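PDB 2PYX: tryptophan halogenase, which is probably a flavin-dependent enzyme that binds FAD and halogenates tryptophan or a related substrate. Local coordinates for residues G24-E29 with S373-Q378; Q120-C125 with Q487-R492; L251-A256 with G296-S301; R195-Q200 with I213-G218. All blocks are in the same frame, centred on the assembly; numbering follows the deposited sequence.

Overall arrangement
The four contacts lie far apart in a single chain and none touches another. Interaction 1 (24-29 with 373-378) and interaction 4 (195-200 with 213-218) lie in what is predicted to be the FAD-binding part of the fold: L25 in interaction 1 has its side chain about 10 Å from that of A18, and interaction 4 contains V198, both predicted FAD-binding residues. Their centres are 26 Å apart. Interaction 3 (251-256 with 296-301) lies 34 Å from interaction 1, centre to centre, across the middle of the chain, with V298 about 11 Å, between side chains, from E361, a predicted tryptophan-binding residue. Interaction 2 (120-125 with 487-492) is remote from these sites, its centre 60 Å from that of interaction 4.

Interaction 1 (G24-E29 with S373-Q378); sequences GLLAAE and STLAQQ
A376 presses its CB methyl into the side of the helix carrying L25, L26 and E29; L26 and E29 meet it with their side chains, L25 with its carbonyl oxygen. L26 uses one branch: chi1 of -74° sets CG anti to the carbonyl carbon, and CD2 beyond it lies 3.8 Å from A376 CA, close to the methyl as well. The same CD2 touches L375, 4.1 Å from its CG. One turn on, E29 brings its CB and CG against the alanine, CB 4.0 Å from A376 CB and CG 3.7 Å from A376 O. Its carboxylate continues to a water that donates to both E29 OE2 and A376 O, at 2.9 Å from the former; H30 also donates to A376 O. Toward the earlier turn, L25 CD1 stands 3.9 Å from S373 N, while T69, K72 and I73 of helix 65-73 touch the leucine. No direct hydrogen bond joins the segments, whose axes approach to 8.8 Å at a crossing angle of -28°. Helix 16-31 follows strand 9-13 and the glycine-rich turn that is predicted to bind FAD, consistent with the first strand-turn-helix unit of a Rossmann-type fold, here packed against helix 363-377.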
loop_
_atom_site.group_PDB
_atom_site.type_symbol
_atom_site.label_atom_id
_atom_site.label_comp_id
_atom_site.label_asym_id
_atom_site.label_seq_id
_atom_site.Cartn_x
_atom_site.Cartn_y
_atom_site.Cartn_z
ATOM N N GLY A 24 12.929 -8.200 -9.840
ATOM C CA GLY A 24 12.120 -8.388 -11.034
ATOM C C GLY A 24 11.964 -7.143 -11.865
ATOM O O GLY A 24 12.073 -7.156 -13.100
ATOM N N LEU A 25 11.688 -6.028 -11.182
ATOM C CA LEU A 25 11.519 -4.762 -11.897
ATOM C C LEU A 25 12.837 -4.313 -12.570
ATOM O O LEU A 25 12.835 -3.846 -13.690
ATOM C CB LEU A 25 10.942 -3.678 -10.999
ATOM C CG LEU A 25 9.467 -3.870 -10.649
ATOM C CD1 LEU A 25 9.099 -2.815 -9.605
ATOM C CD2 LEU A 25 8.570 -3.775 -11.870
ATOM N N LEU A 26 13.955 -4.461 -11.868
ATOM C CA LEU A 26 15.243 -4.121 -12.461
ATOM C C LEU A 26 15.556 -5.004 -13.684
ATOM O O LEU A 26 15.938 -4.489 -14.723
ATOM C CB LEU A 26 16.386 -4.290 -11.446
ATOM C CG LEU A 26 16.446 -3.197 -10.381
ATOM C CD1 LEU A 26 17.495 -3.581 -9.338
ATOM C CD2 LEU A 26 16.758 -1.834 -10.958
ATOM N N ALA A 27 15.409 -6.325 -13.525
ATOM C CA ALA A 27 15.753 -7.248 -14.606
ATOM C C ALA A 27 14.842 -7.022 -15.795
ATOM O O ALA A 27 15.290 -6.995 -16.937
ATOM C CB ALA A 27 15.643 -8.700 -14.122
ATOM N N ALA A 28 13.547 -6.859 -15.542
ATOM C CA ALA A 28 12.605 -6.699 -16.641
ATOM C C ALA A 28 12.892 -5.406 -17.423
ATOM O O ALA A 28 12.810 -5.364 -18.671
ATOM C CB ALA A 28 11.169 -6.730 -16.140
ATOM N N GLU A 29 13.212 -4.330 -16.712
ATOM C CA GLU A 29 13.435 -3.036 -17.361
ATOM C C GLU A 29 14.713 -3.013 -18.194
ATOM O O GLU A 29 14.711 -2.411 -19.258
ATOM C CB GLU A 29 13.431 -1.887 -16.338
ATOM C CG GLU A 29 13.744 -0.528 -16.882
ATOM C CD GLU A 29 12.707 0.017 -17.842
ATOM O OE1 GLU A 29 11.653 -0.611 -18.089
ATOM O OE2 GLU A 29 12.963 1.108 -18.386
ATOM N N SER A 373 10.622 0.718 -8.897
ATOM C CA SER A 373 10.342 1.201 -10.249
ATOM C C SER A 373 11.132 2.494 -10.543
ATOM O O SER A 373 11.620 2.684 -11.652
ATOM C CB SER A 373 8.836 1.413 -10.497
ATOM O OG SER A 373 8.279 2.410 -9.656
ATOM N N THR A 374 11.244 3.370 -9.550
ATOM C CA THR A 374 11.999 4.599 -9.709
ATOM C C THR A 374 13.450 4.296 -9.958
ATOM O O THR A 374 14.059 4.881 -10.849
ATOM C CB THR A 374 11.816 5.486 -8.463
ATOM O OG1 THR A 374 10.427 5.836 -8.401
ATOM C CG2 THR A 374 12.622 6.727 -8.563
ATOM N N LEU A 375 14.025 3.385 -9.189
ATOM C CA LEU A 375 15.426 3.023 -9.417
ATOM C C LEU A 375 15.600 2.430 -10.807
ATOM O O LEU A 375 16.552 2.766 -11.515
ATOM C CB LEU A 375 15.867 2.015 -8.359
ATOM C CG LEU A 375 17.261 1.449 -8.572
ATOM C CD1 LEU A 375 18.319 2.576 -8.509
ATOM C CD2 LEU A 375 17.541 0.374 -7.556
ATOM N N ALA A 376 14.694 1.559 -11.225
ATOM C CA ALA A 376 14.791 0.968 -12.542
ATOM C C ALA A 376 14.706 2.028 -13.646
ATOM O O ALA A 376 15.410 1.939 -14.673
ATOM C CB ALA A 376 13.701 -0.079 -12.725
ATOM N N GLN A 377 13.866 3.049 -13.451
ATOM C CA GLN A 377 13.728 4.126 -14.433
ATOM C C GLN A 377 14.852 5.155 -14.404
ATOM O O GLN A 377 15.066 5.870 -15.381
ATOM C CB GLN A 377 12.402 4.826 -14.248
ATOM C CG GLN A 377 11.226 3.910 -14.449
ATOM C CD GLN A 377 9.915 4.588 -14.339
ATOM O OE1 GLN A 377 9.425 5.169 -15.307
ATOM N NE2 GLN A 377 9.291 4.463 -13.191
ATOM N N GLN A 378 15.566 5.213 -13.293
ATOM C CA GLN A 378 16.633 6.184 -13.108
ATOM C C GLN A 378 17.950 5.504 -12.730
ATOM O O GLN A 378 18.690 5.994 -11.898
ATOM C CB GLN A 378 16.246 7.174 -12.018
ATOM C CG GLN A 378 15.028 7.970 -12.397
ATOM C CD GLN A 378 14.886 9.264 -11.627
ATOM O OE1 GLN A 378 15.810 10.051 -11.567
ATOM N NE2 GLN A 378 13.746 9.462 -11.017
HETATM O O HOH W 1 15.138 2.873 -17.577
#

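Interaction 2 (Q120-C125 with Q487-R492)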
loop_
_atom_site.group_PDB
_atom_site.type_symbol
_atom_site.label_atom_id
_atom_site.label_comp_id
_atom_site.label_asym_id
_atom_site.label_seq_id
_atom_site.Cartn_x
_atom_site.Cartn_y
_atom_site.Cartn_z
ATOM N N GLN A 120 -11.252 13.517 -16.088
ATOM C CA GLN A 120 -10.514 14.191 -17.161
ATOM C C GLN A 120 -11.260 15.416 -17.702
ATOM O O GLN A 120 -10.658 16.256 -18.385
ATOM C CB GLN A 120 -10.200 13.206 -18.294
ATOM C CG GLN A 120 -9.157 12.173 -17.911
ATOM N N GLU A 121 -12.549 15.513 -17.429
ATOM C CA GLU A 121 -13.380 16.613 -17.906
ATOM C C GLU A 121 -13.697 17.676 -16.859
ATOM O O GLU A 121 -13.801 18.850 -17.199
ATOM C CB GLU A 121 -14.695 16.081 -18.406
ATOM C CG GLU A 121 -14.555 15.063 -19.517
ATOM C CD GLU A 121 -15.897 14.569 -19.970
ATOM O OE1 GLU A 121 -16.699 15.401 -20.431
ATOM O OE2 GLU A 121 -16.160 13.354 -19.840
ATOM N N LEU A 122 -13.904 17.260 -15.610
ATOM C CA LEU A 122 -14.392 18.145 -14.557
ATOM C C LEU A 122 -14.232 17.439 -13.214
ATOM O O LEU A 122 -14.498 16.251 -13.113
ATOM C CB LEU A 122 -15.869 18.484 -14.749
ATOM C CG LEU A 122 -16.499 19.503 -13.788
ATOM C CD1 LEU A 122 -15.855 20.882 -13.972
ATOM C CD2 LEU A 122 -17.977 19.569 -13.978
ATOM N N ASP A 123 -13.750 18.165 -12.221
ATOM C CA ASP A 123 -13.677 17.662 -10.845
ATOM C C ASP A 123 -15.056 17.833 -10.235
ATOM O O ASP A 123 -15.481 18.943 -9.890
ATOM C CB ASP A 123 -12.600 18.425 -10.059
ATOM C CG ASP A 123 -12.468 17.969 -8.620
ATOM O OD1 ASP A 123 -13.332 17.228 -8.145
ATOM O OD2 ASP A 123 -11.490 18.380 -7.972
ATOM N N LEU A 124 -15.767 16.725 -10.048
ATOM C CA LEU A 124 -17.146 16.763 -9.574
ATOM C C LEU A 124 -17.314 17.164 -8.105
ATOM O O LEU A 124 -18.412 17.528 -7.678
ATOM C CB LEU A 124 -17.802 15.398 -9.750
ATOM C CG LEU A 124 -18.113 14.956 -11.193
ATOM C CD1 LEU A 124 -18.729 13.573 -11.218
ATOM C CD2 LEU A 124 -19.064 15.967 -11.837
ATOM N N CYS A 125 -16.246 17.029 -7.315
ATOM C CA CYS A 125 -16.376 17.220 -5.890
ATOM C C CYS A 125 -17.121 18.499 -5.473
ATOM O O CYS A 125 -18.103 18.416 -4.745
ATOM C CB CYS A 125 -15.000 17.058 -5.235
ATOM S SG CYS A 125 -15.011 17.134 -3.439
ATOM N N GLN A 487 -22.127 23.456 -14.125
ATOM C CA GLN A 487 -23.184 22.790 -13.410
ATOM C C GLN A 487 -23.856 21.767 -14.330
ATOM O O GLN A 487 -24.166 20.646 -13.916
ATOM C CB GLN A 487 -24.225 23.791 -12.940
ATOM C CG GLN A 487 -25.290 23.176 -12.125
ATOM C CD GLN A 487 -24.742 22.594 -10.847
ATOM O OE1 GLN A 487 -24.018 23.280 -10.123
ATOM N NE2 GLN A 487 -25.061 21.317 -10.566
ATOM N N GLN A 488 -24.104 22.174 -15.577
ATOM C CA GLN A 488 -24.752 21.295 -16.558
ATOM C C GLN A 488 -23.869 20.099 -16.929
ATOM O O GLN A 488 -24.373 18.986 -17.002
ATOM C CB GLN A 488 -25.159 22.102 -17.796
ATOM C CG GLN A 488 -26.243 23.148 -17.487
ATOM C CD GLN A 488 -26.186 24.371 -18.422
ATOM O OE1 GLN A 488 -25.570 24.329 -19.495
ATOM N NE2 GLN A 488 -26.811 25.465 -17.998
ATOM N N LEU A 489 -22.575 20.322 -17.116
ATOM C CA LEU A 489 -21.600 19.239 -17.343
ATOM C C LEU A 489 -21.603 18.297 -16.141
ATOM O O LEU A 489 -21.757 17.080 -16.281
ATOM C CB LEU A 489 -20.206 19.787 -17.544
ATOM C CG LEU A 489 -19.087 18.765 -17.753
ATOM C CD1 LEU A 489 -19.421 17.706 -18.819
ATOM C CD2 LEU A 489 -17.831 19.461 -18.072
ATOM N N ALA A 490 -21.482 18.883 -14.945
ATOM C CA ALA A 490 -21.525 18.068 -13.714
ATOM C C ALA A 490 -22.760 17.175 -13.655
ATOM O O ALA A 490 -22.657 15.981 -13.353
ATOM C CB ALA A 490 -21.431 18.973 -12.468
ATOM N N GLN A 491 -23.933 17.731 -13.954
ATOM C CA GLN A 491 -25.171 16.974 -13.864
ATOM C C GLN A 491 -25.174 15.810 -14.851
ATOM O O GLN A 491 -25.662 14.713 -14.529
ATOM C CB GLN A 491 -26.390 17.853 -14.139
ATOM C CG GLN A 491 -27.691 17.104 -13.937
ATOM C CD GLN A 491 -27.822 16.544 -12.535
ATOM O OE1 GLN A 491 -27.837 15.320 -12.326
ATOM N NE2 GLN A 491 -27.902 17.437 -11.561
ATOM N N ARG A 492 -24.669 16.061 -16.058
ATOM C CA ARG A 492 -24.543 15.006 -17.056
ATOM C C ARG A 492 -23.637 13.882 -16.534
ATOM O O ARG A 492 -24.016 12.704 -16.585
ATOM C CB ARG A 492 -24.026 15.562 -18.385
ATOM C CG ARG A 492 -25.018 16.499 -19.069
ATOM C CD ARG A 492 -24.647 16.787 -20.515
ATOM N NE ARG A 492 -23.507 17.687 -20.667
ATOM C CZ ARG A 492 -23.571 19.014 -20.601
ATOM N NH1 ARG A 492 -24.714 19.635 -20.351
ATOM N NH2 ARG A 492 -22.483 19.723 -20.764
#
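An apolar patch between the loop leading into helix 125-128 and the long helix 484-507 joins these two parts of the fold, with L122 and L124 meeting L489 and A490. In L122, chi1 of -175° sets CG anti to the backbone N. Its CD2 methyl lies 3.7 Å from A490 N and 3.8 Å from A490 CB. L124 approaches the same alanine methyl with its own CD2, which lies 3.7 Å from A490 CA, so the small alanine receives a branch from each leucine. L489 packs beside L122 with CD2 4.0 Å from L122 CB. Its other methyl, CD1, is met by the carboxylate end of E121, whose OE1 is 3.9 Å away. No hydrogen bond crosses the contact. The loop is shaped from within by D123, whose OD1 accepts from C125 N at 3.0 Å, a capping bond at the entry to the short helix; its OD2 takes a further hydrogen bond from Q466 of helix 462-471. L493 extends the patch along helix 484-507 by touching E121, L122 and L124. Y127 of helix 125-128 packs on L122 and A490, and V141 of helix 137-141 reaches L124.

Interaction 3 (L251-A256 with G296-S301); sequences LFNDRA and GYVYSS
A classic beta bulge at the start of strand 255-262 sets D254 and R255 both opposite Y299 of the antiparallel strand 292-299. D254 N donates to Y299 O at 3.0 Å, R255 N adds a weak bond to the same oxygen, and Y299 N returns a bond to R255 O. On one side of the strands, R255 lays its CB over the face of the Y299 ring, 3.5 Å from the ring centroid and 16° off its normal, a CH-pi contact. The arginine then bends at chi2 (-73°), and its guanidinium offers one face to S301 OG, while NH1 donates to D254 O at 3.0 Å and NH2 binds a tartrate probably from the crystallisation liquor. An alanine here would probably leave D254 O without this donor and open a gap beside the Y299 ring and S301. The D254 carboxylate faces S301: OD1 accepts from S301 N at 2.9 Å in a nearly straight bond (170°) on its syn side, and K248 forms a salt bridge with OD2. N253 CB packs 3.6 Å from V298 CG1, the two side chains crossing at about a right angle, while its amide is held by Y422 and E358. Beyond the bulge, A256 pairs with V298 as a non-hydrogen-bonded antiparallel pair, so the contact is a classic bulge in an interior strand pair of a large mixed sheet.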
loop_
_atom_site.group_PDB
_atom_site.type_symbol
_atom_site.label_atom_id
_atom_site.label_comp_id
_atom_site.label_asym_id
_atom_site.label_seq_id
_atom_site.Cartn_x
_atom_site.Cartn_y
_atom_site.Cartn_z
ATOM N N LEU A 251 0.857 9.539 14.832
ATOM C CA LEU A 251 -0.080 8.422 14.649
ATOM C C LEU A 251 -0.384 7.635 15.920
ATOM O O LEU A 251 -1.391 6.952 15.950
ATOM C CB LEU A 251 0.455 7.457 13.608
ATOM C CG LEU A 251 0.624 8.044 12.208
ATOM C CD1 LEU A 251 1.227 7.013 11.275
ATOM C CD2 LEU A 251 -0.665 8.588 11.656
ATOM N N PHE A 252 0.503 7.700 16.912
ATOM C CA PHE A 252 0.357 7.046 18.233
ATOM C C PHE A 252 0.554 5.537 18.204
ATOM O O PHE A 252 1.173 4.997 19.125
ATOM C CB PHE A 252 -0.981 7.329 18.915
ATOM C CG PHE A 252 -1.367 8.765 19.050
ATOM C CD1 PHE A 252 -0.436 9.805 18.997
ATOM C CD2 PHE A 252 -2.695 9.084 19.288
ATOM C CE1 PHE A 252 -0.876 11.123 19.132
ATOM C CE2 PHE A 252 -3.093 10.361 19.434
ATOM C CZ PHE A 252 -2.205 11.379 19.368
ATOM N N ASN A 253 0.002 4.874 17.200
ATOM C CA ASN A 253 -0.021 3.403 17.178
ATOM C C ASN A 253 1.364 2.845 17.079
ATOM O O ASN A 253 2.109 3.168 16.158
ATOM C CB ASN A 253 -0.898 2.915 16.045
ATOM C CG ASN A 253 -2.253 3.485 16.137
ATOM O OD1 ASN A 253 -2.907 3.394 17.211
ATOM N ND2 ASN A 253 -2.739 4.011 15.048
ATOM N N ASP A 254 1.662 1.893 17.950
ATOM C CA ASP A 254 2.974 1.255 17.997
ATOM C C ASP A 254 2.860 -0.237 18.335
ATOM O O ASP A 254 3.852 -0.859 18.708
ATOM C CB ASP A 254 3.907 1.970 18.989
ATOM C CG ASP A 254 3.385 1.989 20.431
ATOM O OD1 ASP A 254 2.302 1.416 20.699
ATOM O OD2 ASP A 254 4.091 2.589 21.276
ATOM N N ARG A 255 1.667 -0.786 18.149
ATOM C CA ARG A 255 1.409 -2.223 18.370
ATOM C C ARG A 255 0.498 -2.755 17.299
ATOM O O ARG A 255 -0.338 -2.031 16.783
ATOM C CB ARG A 255 0.733 -2.445 19.710
ATOM C CG ARG A 255 1.536 -2.038 20.909
ATOM C CD ARG A 255 2.667 -2.957 21.195
ATOM N NE ARG A 255 3.351 -2.646 22.448
ATOM C CZ ARG A 255 4.356 -1.793 22.588
ATOM N NH1 ARG A 255 4.818 -1.099 21.561
ATOM N NH2 ARG A 255 4.943 -1.626 23.780
ATOM N N ALA A 256 0.605 -4.062 17.048
ATOM C CA ALA A 256 -0.392 -4.762 16.256
ATOM C C ALA A 256 -0.532 -6.152 16.831
ATOM O O ALA A 256 0.449 -6.797 17.213
ATOM C CB ALA A 256 0.006 -4.822 14.807
ATOM N N GLY A 296 -6.246 -7.874 12.233
ATOM C CA GLY A 296 -5.312 -7.349 13.203
ATOM C C GLY A 296 -5.789 -6.079 13.843
ATOM O O GLY A 296 -6.429 -5.268 13.186
ATOM N N TYR A 297 -5.461 -5.904 15.126
ATOM C CA TYR A 297 -5.780 -4.700 15.839
ATOM C C TYR A 297 -4.477 -3.881 15.930
ATOM O O TYR A 297 -3.475 -4.324 16.495
ATOM C CB TYR A 297 -6.253 -5.027 17.257
ATOM C CG TYR A 297 -6.729 -3.872 18.103
ATOM C CD1 TYR A 297 -7.065 -2.639 17.554
ATOM C CD2 TYR A 297 -6.874 -4.019 19.476
ATOM C CE1 TYR A 297 -7.529 -1.571 18.391
ATOM C CE2 TYR A 297 -7.305 -2.977 20.275
ATOM C CZ TYR A 297 -7.665 -1.764 19.747
ATOM O OH TYR A 297 -8.119 -0.727 20.487
ATOM N N VAL A 298 -4.503 -2.700 15.292
ATOM C CA VAL A 298 -3.458 -1.687 15.382
ATOM C C VAL A 298 -3.849 -0.766 16.510
ATOM O O VAL A 298 -4.934 -0.198 16.486
ATOM C CB VAL A 298 -3.414 -0.900 14.060
ATOM C CG1 VAL A 298 -2.528 0.331 14.189
ATOM C CG2 VAL A 298 -2.993 -1.798 12.933
ATOM N N TYR A 299 -2.943 -0.566 17.455
ATOM C CA TYR A 299 -3.291 0.211 18.638
ATOM C C TYR A 299 -2.074 0.915 19.273
ATOM O O TYR A 299 -0.927 0.654 18.912
ATOM C CB TYR A 299 -4.021 -0.664 19.675
ATOM C CG TYR A 299 -3.239 -1.786 20.263
ATOM C CD1 TYR A 299 -3.203 -3.007 19.644
ATOM C CD2 TYR A 299 -2.551 -1.642 21.473
ATOM C CE1 TYR A 299 -2.472 -4.059 20.160
ATOM C CE2 TYR A 299 -1.814 -2.699 22.005
ATOM C CZ TYR A 299 -1.816 -3.932 21.366
ATOM O OH TYR A 299 -1.073 -4.988 21.879
ATOM N N SER A 300 -2.368 1.801 20.210
ATOM C CA SER A 300 -1.324 2.601 20.909
ATOM C C SER A 300 -1.097 2.059 22.298
ATOM O O SER A 300 -2.026 2.090 23.106
ATOM C CB SER A 300 -1.793 4.021 21.012
ATOM O OG SER A 300 -0.947 4.790 21.839
ATOM N N SER A 301 0.131 1.626 22.569
ATOM C CA SER A 301 0.460 1.127 23.921
ATOM C C SER A 301 0.451 2.204 24.985
ATOM O O SER A 301 0.406 1.871 26.179
ATOM C CB SER A 301 1.809 0.449 23.920
ATOM O OG SER A 301 2.850 1.292 23.492
HETATM O O HOH W 2 1.878 4.606 22.118
#

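Interaction 4 (R195-Q200 with I213-G218)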
loop_
_atom_site.group_PDB
_atom_site.type_symbol
_atom_site.label_atom_id
_atom_site.label_comp_id
_atom_site.label_asym_id
_atom_site.label_seq_id
_atom_site.Cartn_x
_atom_site.Cartn_y
_atom_site.Cartn_z
ATOM N N ARG A 195 21.721 -17.998 -0.788
ATOM C CA ARG A 195 21.129 -18.156 0.535
ATOM C C ARG A 195 22.240 -18.204 1.570
ATOM O O ARG A 195 22.875 -19.259 1.732
ATOM C CB ARG A 195 20.342 -19.467 0.618
ATOM C CG ARG A 195 19.068 -19.533 -0.207
ATOM C CD ARG A 195 18.082 -18.465 0.216
ATOM N NE ARG A 195 16.726 -19.000 0.377
ATOM C CZ ARG A 195 16.058 -19.068 1.525
ATOM N NH1 ARG A 195 16.589 -18.620 2.660
ATOM N NH2 ARG A 195 14.834 -19.575 1.535
ATOM N N ASP A 196 22.488 -17.094 2.258
ATOM C CA ASP A 196 23.627 -16.982 3.191
ATOM C C ASP A 196 23.545 -15.741 4.069
ATOM O O ASP A 196 22.713 -14.857 3.830
ATOM C CB ASP A 196 24.923 -16.924 2.368
ATOM C CG ASP A 196 26.167 -17.350 3.163
ATOM O OD1 ASP A 196 26.045 -17.653 4.372
ATOM O OD2 ASP A 196 27.246 -17.386 2.534
ATOM N N HIS A 197 24.412 -15.667 5.078
ATOM C CA HIS A 197 24.550 -14.475 5.919
ATOM C C HIS A 197 25.664 -13.574 5.442
ATOM O O HIS A 197 26.640 -14.042 4.838
ATOM C CB HIS A 197 24.856 -14.877 7.359
ATOM C CG HIS A 197 23.881 -15.851 7.922
ATOM N ND1 HIS A 197 24.018 -17.213 7.764
ATOM C CD2 HIS A 197 22.737 -15.663 8.622
ATOM C CE1 HIS A 197 23.012 -17.824 8.362
ATOM N NE2 HIS A 197 22.220 -16.906 8.888
ATOM N N VAL A 198 25.537 -12.286 5.737
ATOM C CA VAL A 198 26.588 -11.309 5.456
ATOM C C VAL A 198 27.358 -11.101 6.747
ATOM O O VAL A 198 26.795 -10.677 7.766
ATOM C CB VAL A 198 26.014 -9.986 4.951
ATOM C CG1 VAL A 198 27.095 -8.946 4.762
ATOM C CG2 VAL A 198 25.257 -10.238 3.632
ATOM N N SER A 199 28.648 -11.404 6.697
ATOM C CA SER A 199 29.494 -11.297 7.880
ATOM C C SER A 199 30.163 -9.937 8.004
ATOM O O SER A 199 30.363 -9.440 9.117
ATOM C CB SER A 199 30.558 -12.389 7.862
ATOM O OG SER A 199 29.961 -13.671 7.970
ATOM N N GLN A 200 30.574 -9.359 6.884
ATOM C CA GLN A 200 31.151 -8.014 6.883
ATOM C C GLN A 200 30.638 -7.219 5.719
ATOM O O GLN A 200 30.406 -7.775 4.645
ATOM C CB GLN A 200 32.663 -8.031 6.725
ATOM C CG GLN A 200 33.414 -8.698 7.830
ATOM C CD GLN A 200 34.872 -8.782 7.509
ATOM O OE1 GLN A 200 35.392 -9.873 7.209
ATOM N NE2 GLN A 200 35.550 -7.653 7.538
ATOM N N ILE A 213 31.282 -9.608 2.565
ATOM C CA ILE A 213 31.930 -10.866 2.825
ATOM C C ILE A 213 30.874 -11.737 3.464
ATOM O O ILE A 213 30.340 -11.409 4.533
ATOM C CB ILE A 213 33.190 -10.721 3.699
ATOM C CG1 ILE A 213 34.047 -9.563 3.201
ATOM C CG2 ILE A 213 33.942 -12.005 3.611
ATOM C CD1 ILE A 213 35.427 -9.501 3.785
ATOM N N THR A 214 30.495 -12.787 2.742
ATOM C CA THR A 214 29.474 -13.710 3.190
ATOM C C THR A 214 30.082 -14.759 4.098
ATOM O O THR A 214 31.309 -14.913 4.151
ATOM C CB THR A 214 28.691 -14.409 2.037
ATOM O OG1 THR A 214 29.539 -15.303 1.296
ATOM C CG2 THR A 214 28.075 -13.350 1.095
ATOM N N LYS A 215 29.214 -15.445 4.835
ATOM C CA LYS A 215 29.677 -16.459 5.779
ATOM C C LYS A 215 30.255 -17.698 5.066
ATOM O O LYS A 215 31.267 -18.258 5.521
ATOM C CB LYS A 215 28.540 -16.851 6.713
ATOM C CG LYS A 215 28.974 -17.768 7.834
ATOM C CD LYS A 215 27.971 -17.785 8.958
ATOM C CE LYS A 215 28.525 -18.578 10.131
ATOM N NZ LYS A 215 27.576 -18.625 11.289
ATOM N N GLN A 216 29.654 -18.109 3.948
ATOM C CA GLN A 216 30.127 -19.274 3.199
ATOM C C GLN A 216 30.114 -19.206 1.665
ATOM O O GLN A 216 30.285 -20.232 1.001
ATOM C CB GLN A 216 29.343 -20.511 3.645
ATOM C CG GLN A 216 27.893 -20.547 3.269
ATOM C CD GLN A 216 27.188 -21.773 3.839
ATOM O OE1 GLN A 216 26.203 -22.266 3.266
ATOM N NE2 GLN A 216 27.686 -22.269 4.973
ATOM N N ASN A 217 29.931 -18.019 1.088
ATOM C CA ASN A 217 29.954 -17.852 -0.375
ATOM C C ASN A 217 31.032 -16.872 -0.827
ATOM O O ASN A 217 30.986 -16.314 -1.940
ATOM C CB ASN A 217 28.569 -17.408 -0.886
ATOM C CG ASN A 217 27.576 -18.557 -0.965
ATOM O OD1 ASN A 217 27.454 -19.213 -2.005
ATOM N ND2 ASN A 217 26.883 -18.824 0.138
ATOM N N GLY A 218 32.010 -16.633 0.032
ATOM C CA GLY A 218 33.098 -15.728 -0.297
ATOM C C GLY A 218 32.663 -14.272 -0.373
ATOM O O GLY A 218 31.663 -13.866 0.249
HETATM O O HOH W 3 24.958 -20.665 0.750
#
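Strands 198-203 and 209-214 run antiparallel, V198 and T214 forming a non-hydrogen-bonded pair and Q200 and I213 a hydrogen-bonded one, with the register slipping by one residue between them. I213 O takes both S199 N, at 2.7 Å, and Q200 N, at 3.1 Å, while I213 N donates back to Q200 O. The side chains of Q200 and I213 lie side by side, pointing the same way, Q200 OE1 3.4 Å from I213 CD1. This is a classic beta bulge in a beta hairpin, and V198, just before the bulge, is a predicted FAD-binding residue. Where the strands part, K215 N still donates to H197 O, and the D196 carboxylate takes over the joining. Its OD2 accepts from two donors: Q216 N at 2.9 Å, on the syn lone pair, and N217 ND2 at 2.8 Å, almost straight (175°) but from above the carboxylate plane. OD1 accepts from H197 N within its own segment. An alanine at D196 would probably leave Q216 N and the N217 amide without their shared acceptor and let the turn after T214 move more freely. T214 OG1 braces that turn from inside, accepting from N217 N in an ST motif and donating to G218 O at 2.8 Å. A water donates to R195 O and Q216 OE1 and accepts from N217 ND2.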